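Local coordinates for cellulase IBT99 (Metagenomes, PDB 6WBT), which probably hydrolyses 6-phospho-alpha-glucosides, as a family 4 glycosidase that binds NAD, a manganese ion and glucose 6-phosphate, at residues Y226-E231 against D260-T265; A237-K240 against W244-T247. All coordinates share one frame; numbering follows the deposited sequence.

Contact 1: residues Y226-E231 against D260-T265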
loop_
_atom_site.group_PDB
_atom_site.type_symbol
_atom_site.label_atom_id
_atom_site.label_comp_id
_atom_site.label_asym_id
_atom_site.label_seq_id
_atom_site.Cartn_x
_atom_site.Cartn_y
_atom_site.Cartn_z
ATOM N N TYR A 226 7.023 -17.610 36.113
ATOM C CA TYR A 226 8.035 -18.651 35.995
ATOM C C TYR A 226 8.596 -18.798 34.588
ATOM O O TYR A 226 9.472 -19.645 34.375
ATOM C CB TYR A 226 7.467 -20.002 36.450
ATOM C CG TYR A 226 6.621 -19.931 37.699
ATOM C CD1 TYR A 226 7.197 -19.707 38.941
ATOM C CD2 TYR A 226 5.244 -20.097 37.635
ATOM C CE1 TYR A 226 6.425 -19.643 40.086
ATOM C CE2 TYR A 226 4.464 -20.038 38.773
ATOM C CZ TYR A 226 5.058 -19.811 39.995
ATOM O OH TYR A 226 4.283 -19.750 41.130
ATOM N N GLY A 227 8.126 -18.008 33.627
ATOM C CA GLY A 227 8.574 -18.201 32.265
ATOM C C GLY A 227 7.925 -19.430 31.646
ATOM O O GLY A 227 6.875 -19.911 32.082
ATOM N N TYR A 228 8.581 -19.943 30.608
ATOM C CA TYR A 228 8.137 -21.156 29.933
ATOM C C TYR A 228 8.568 -22.426 30.656
ATOM O O TYR A 228 8.567 -23.503 30.048
ATOM C CB TYR A 228 8.651 -21.170 28.492
ATOM C CG TYR A 228 7.961 -20.174 27.587
ATOM C CD1 TYR A 228 6.582 -20.014 27.623
ATOM C CD2 TYR A 228 8.688 -19.390 26.701
ATOM C CE1 TYR A 228 5.946 -19.106 26.798
ATOM C CE2 TYR A 228 8.062 -18.478 25.873
ATOM C CZ TYR A 228 6.691 -18.340 25.926
ATOM O OH TYR A 228 6.062 -17.433 25.103
ATOM N N VAL A 229 8.929 -22.328 31.932
ATOM C CA VAL A 229 9.403 -23.460 32.719
ATOM C C VAL A 229 8.319 -23.853 33.712
ATOM O O VAL A 229 7.832 -23.011 34.477
ATOM C CB VAL A 229 10.718 -23.131 33.446
ATOM C CG1 VAL A 229 10.982 -24.145 34.544
ATOM C CG2 VAL A 229 11.874 -23.107 32.461
ATOM N N SER A 230 7.943 -25.126 33.695
ATOM C CA SER A 230 7.051 -25.708 34.685
ATOM C C SER A 230 7.788 -26.810 35.433
ATOM O O SER A 230 8.911 -27.188 35.085
ATOM C CB SER A 230 5.778 -26.261 34.031
ATOM O OG SER A 230 6.081 -27.324 33.145
ATOM N N GLU A 231 7.145 -27.327 36.481
ATOM C CA GLU A 231 7.737 -28.424 37.236
ATOM C C GLU A 231 7.725 -29.730 36.452
ATOM O O GLU A 231 8.561 -30.601 36.711
ATOM C CB GLU A 231 7.013 -28.591 38.571
ATOM C CG GLU A 231 7.050 -27.343 39.440
ATOM C CD GLU A 231 8.464 -26.874 39.731
ATOM O OE1 GLU A 231 9.123 -27.472 40.608
ATOM O OE2 GLU A 231 8.920 -25.913 39.077
ATOM N N ASP A 260 0.753 -7.817 25.611
ATOM C CA ASP A 260 -0.147 -8.149 24.511
ATOM C C ASP A 260 -0.081 -9.634 24.175
ATOM O O ASP A 260 -1.097 -10.338 24.212
ATOM C CB ASP A 260 0.189 -7.303 23.280
ATOM C CG ASP A 260 -0.161 -5.841 23.462
ATOM O OD1 ASP A 260 -1.259 -5.550 23.980
ATOM O OD2 ASP A 260 0.663 -4.981 23.085
ATOM N N TYR A 261 1.109 -10.129 23.843
ATOM C CA TYR A 261 1.283 -11.488 23.356
ATOM C C TYR A 261 2.320 -12.215 24.202
ATOM O O TYR A 261 3.061 -11.609 24.981
ATOM C CB TYR A 261 1.714 -11.497 21.882
ATOM C CG TYR A 261 0.947 -10.531 21.006
ATOM C CD1 TYR A 261 -0.440 -10.493 21.025
ATOM C CD2 TYR A 261 1.614 -9.650 20.165
ATOM C CE1 TYR A 261 -1.143 -9.608 20.229
ATOM C CE2 TYR A 261 0.920 -8.762 19.365
ATOM C CZ TYR A 261 -0.457 -8.745 19.401
ATOM O OH TYR A 261 -1.152 -7.862 18.606
ATOM N N LEU A 262 2.359 -13.534 24.041
ATOM C CA LEU A 262 3.421 -14.338 24.631
ATOM C C LEU A 262 4.634 -14.314 23.709
ATOM O O LEU A 262 4.518 -14.703 22.541
ATOM C CB LEU A 262 2.951 -15.768 24.856
ATOM C CG LEU A 262 2.017 -15.964 26.051
ATOM C CD1 LEU A 262 1.408 -17.355 26.039
ATOM C CD2 LEU A 262 2.774 -15.720 27.347
ATOM N N PRO A 263 5.797 -13.878 24.180
ATOM C CA PRO A 263 6.916 -13.626 23.271
ATOM C C PRO A 263 7.613 -14.899 22.822
ATOM O O PRO A 263 7.593 -15.929 23.499
ATOM C CB PRO A 263 7.860 -12.765 24.117
ATOM C CG PRO A 263 7.610 -13.230 25.511
ATOM C CD PRO A 263 6.139 -13.566 25.579
ATOM N N ASN A 264 8.238 -14.806 21.651
ATOM C CA ASN A 264 9.160 -15.844 21.222
ATOM C C ASN A 264 10.379 -15.848 22.136
ATOM O O ASN A 264 10.772 -14.817 22.690
ATOM C CB ASN A 264 9.579 -15.626 19.767
ATOM C CG ASN A 264 10.348 -16.805 19.191
ATOM O OD1 ASN A 264 11.341 -17.257 19.762
ATOM N ND2 ASN A 264 9.886 -17.310 18.053
ATOM N N THR A 265 10.974 -17.030 22.294
ATOM C CA THR A 265 12.084 -17.186 23.229
ATOM C C THR A 265 13.272 -16.309 22.842
ATOM O O THR A 265 13.939 -15.735 23.711
ATOM C CB THR A 265 12.486 -18.662 23.301
ATOM O OG1 THR A 265 11.579 -19.362 24.163
ATOM C CG2 THR A 265 13.897 -18.822 23.822
#
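Tyr228 reaches across to the backbone of Pro263, and its side chain carries the whole contact. The polar part is a single hydrogen bond. Tyr228 OH is the donor and Pro263 O the acceptor, at 2.7 Å. The C=O...donor angle is 144°, and the hydroxyl sits 21° off the carbonyl plane. The carbonyl oxygen lies at the edge of the phenol ring, near its plane. The bond holds the hydroxyl end of the ring against the 260-265 backbone. Both residues are buried, and the bond satisfies the phenol and the carbonyl away from solvent.

The rest is packing. The hydroxyl end of Tyr228 also rests on Leu262, with OH 3.5 Å from CB. The ring of Pro263 lies a little further off, its CD 3.9 Å from Tyr228 OH. Nearer the root of the ring, Tyr228 CD2 meets Thr265 OG1 at 3.8 Å, in an oblique approach. With CG anti to the carbonyl carbon (chi1 -72°), the Tyr228 ring continues toward 260-265.

The backbone turns sharply here. A type II' beta turn runs from Tyr226 to Val229, and Gly227 takes the positive phi just after helix 216-226. Tyr228 is thus presented right behind the helix end. It packs on Val223 of that helix and on Ile177 of helix 173-184. Leu262 lies on helix 216-226 as well, and strand 262-263 pairs with strand 202-210. Within the C-terminal domain of this family 4 glycosyl hydrolase, the contact therefore ties the exit of helix 216-226 to this short strand of the antiparallel sheet.

Contact 2: residues A237-K240 against W244-T247. With G6P (6-O-phosphono-alpha-D-glucopyranose), chain F.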
loop_
_atom_site.group_PDB
_atom_site.type_symbol
_atom_site.label_atom_id
_atom_site.label_comp_id
_atom_site.label_asym_id
_atom_site.label_seq_id
_atom_site.Cartn_x
_atom_site.Cartn_y
_atom_site.Cartn_z
ATOM N N ALA A 237 13.990 -33.906 28.549
ATOM C CA ALA A 237 15.419 -33.924 28.264
ATOM C C ALA A 237 15.969 -32.570 27.841
ATOM O O ALA A 237 17.160 -32.307 28.043
ATOM C CB ALA A 237 15.726 -34.957 27.177
ATOM N N LEU A 238 15.139 -31.705 27.252
ATOM C CA LEU A 238 15.634 -30.407 26.806
ATOM C C LEU A 238 15.985 -29.511 27.987
ATOM O O LEU A 238 16.987 -28.789 27.950
ATOM C CB LEU A 238 14.601 -29.723 25.911
ATOM C CG LEU A 238 15.065 -28.402 25.291
ATOM C CD1 LEU A 238 15.872 -28.652 24.022
ATOM C CD2 LEU A 238 13.889 -27.475 25.024
ATOM N N LEU A 239 15.175 -29.547 29.044
ATOM C CA LEU A 239 15.402 -28.706 30.213
ATOM C C LEU A 239 16.520 -29.217 31.112
ATOM O O LEU A 239 16.746 -28.635 32.178
ATOM C CB LEU A 239 14.109 -28.569 31.025
ATOM C CG LEU A 239 13.137 -27.452 30.624
ATOM C CD1 LEU A 239 13.827 -26.095 30.670
ATOM C CD2 LEU A 239 12.522 -27.701 29.253
ATOM N N LYS A 240 17.219 -30.286 30.722
ATOM C CA LYS A 240 18.395 -30.703 31.479
ATOM C C LYS A 240 19.531 -29.703 31.313
ATOM O O LYS A 240 20.257 -29.413 32.270
ATOM C CB LYS A 240 18.844 -32.096 31.040
ATOM C CG LYS A 240 17.812 -33.190 31.247
ATOM C CD LYS A 240 18.408 -34.578 31.027
ATOM C CE LYS A 240 18.654 -34.884 29.551
ATOM N NZ LYS A 240 19.885 -34.253 28.993
ATOM N N TRP A 244 19.154 -23.818 28.635
ATOM C CA TRP A 244 17.760 -23.768 28.204
ATOM C C TRP A 244 16.830 -23.376 29.343
ATOM O O TRP A 244 15.775 -22.780 29.100
ATOM C CB TRP A 244 17.334 -25.111 27.611
ATOM C CG TRP A 244 17.665 -25.262 26.156
ATOM C CD1 TRP A 244 18.423 -26.242 25.585
ATOM C CD2 TRP A 244 17.254 -24.400 25.087
ATOM N NE1 TRP A 244 18.505 -26.048 24.228
ATOM C CE2 TRP A 244 17.797 -24.923 23.897
ATOM C CE3 TRP A 244 16.478 -23.238 25.020
ATOM C CZ2 TRP A 244 17.590 -24.325 22.656
ATOM C CZ3 TRP A 244 16.274 -22.646 23.787
ATOM C CH2 TRP A 244 16.827 -23.190 22.623
ATOM N N VAL A 245 17.193 -23.704 30.584
ATOM C CA VAL A 245 16.389 -23.278 31.727
ATOM C C VAL A 245 16.458 -21.764 31.882
ATOM O O VAL A 245 15.435 -21.093 32.052
ATOM C CB VAL A 245 16.849 -23.996 33.007
ATOM C CG1 VAL A 245 15.952 -23.618 34.177
ATOM C CG2 VAL A 245 16.857 -25.499 32.799
ATOM N N HIS A 246 17.672 -21.208 31.829
ATOM C CA HIS A 246 17.831 -19.759 31.866
ATOM C C HIS A 246 17.175 -19.096 30.663
ATOM O O HIS A 246 16.669 -17.973 30.771
ATOM C CB HIS A 246 19.318 -19.404 31.929
ATOM C CG HIS A 246 19.601 -17.944 31.760
ATOM N ND1 HIS A 246 19.665 -17.069 32.823
ATOM C CD2 HIS A 246 19.842 -17.205 30.651
ATOM C CE1 HIS A 246 19.933 -15.855 32.377
ATOM N NE2 HIS A 246 20.044 -15.910 31.062
ATOM N N THR A 247 17.168 -19.776 29.515
ATOM C CA THR A 247 16.587 -19.193 28.311
ATOM C C THR A 247 15.067 -19.128 28.401
ATOM O O THR A 247 14.458 -18.134 27.988
ATOM C CB THR A 247 17.018 -19.998 27.084
ATOM O OG1 THR A 247 18.424 -20.264 27.158
ATOM C CG2 THR A 247 16.737 -19.221 25.818
HETATM C C1 G6P F . 16.010 -24.478 18.741
HETATM C C2 G6P F . 16.265 -23.312 17.789
HETATM C C3 G6P F . 17.545 -23.526 16.990
HETATM C C4 G6P F . 18.702 -23.869 17.920
HETATM C C5 G6P F . 18.310 -25.052 18.796
HETATM C C6 G6P F . 19.436 -25.491 19.728
HETATM O O1 G6P F . 15.736 -25.661 17.984
HETATM O O2 G6P F . 15.160 -23.179 16.890
HETATM O O3 G6P F . 17.853 -22.341 16.250
HETATM O O4 G6P F . 19.864 -24.197 17.151
HETATM O O5 G6P F . 17.158 -24.699 19.563
HETATM O O6 G6P F . 20.635 -24.770 19.456
HETATM P P G6P F . 22.032 -25.285 20.070
HETATM O O1P G6P F . 22.741 -24.020 20.485
HETATM O O2P G6P F . 22.682 -26.039 18.935
HETATM O O3P G6P F . 21.609 -26.163 21.224
#
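Leu238 lies over one face of the Trp244 indole and is the first residue of 237-240 to meet the helix. Its CD1 makes a CH-pi contact with the five-membered ring, 4.0 Å from the centroid and 24° off the ring normal. The methyl is displaced toward the rim, and its closest indole atom is Trp244 NE1 at 3.7 Å. Leu238 CG is anti to the backbone N (chi1 -175°), which extends the side chain over the indole. The Leu238 backbone also joins in, its O lying 3.7 Å from Trp244 CB.

Leu239 comes next and packs on the following helix residue. Its CD1 meets Val245 CG2 at 3.8 Å. The same valine methyl lies close to the Leu239 carbonyl oxygen. Leu239 is buried, and it also touches Phe248.

The far end of the indole belongs to the sugar site. Trp244 CZ2 is 3.1 Å from O5 of the bound glucose 6-phosphate, which meets the indole at its edge, near the ring plane. The sugar is thus not stacked on the tryptophan. The ligand's hydrogen bonds include those to Asp172, Glu110, Tyr266, Arg94, Arg286 and Arg294. The side chains of 237-240 and 244-247 meet through apolar groups, with two backbone carbonyl oxygens alongside. Leu238 thus covers one indole face by CH-pi and van der Waals contact, Met173 and Phe248 also touch Trp244, and the indole rim forms part of the pocket wall.

In the fold
Contact 1 and contact 2 lie side by side, with centres about 13 Å apart. The residues of contact 2 fall in the chain between 226-231 and 260-265. The two contacts touch directly. Thr265 CG2 packs on Thr247 CG2 at 3.5 Å, and Val229 CG2 meets Leu239 CD1 at 4.0 Å. Contact 2 is at the ligand, since Trp244 belongs to the glucose 6-phosphate pocket. Its side chain is about 8 Å from both NAD and the manganese ion. Contact 1 stands one layer back: the Thr265 side chain is about 8 Å from the sugar phosphate and about 10 Å from the metal.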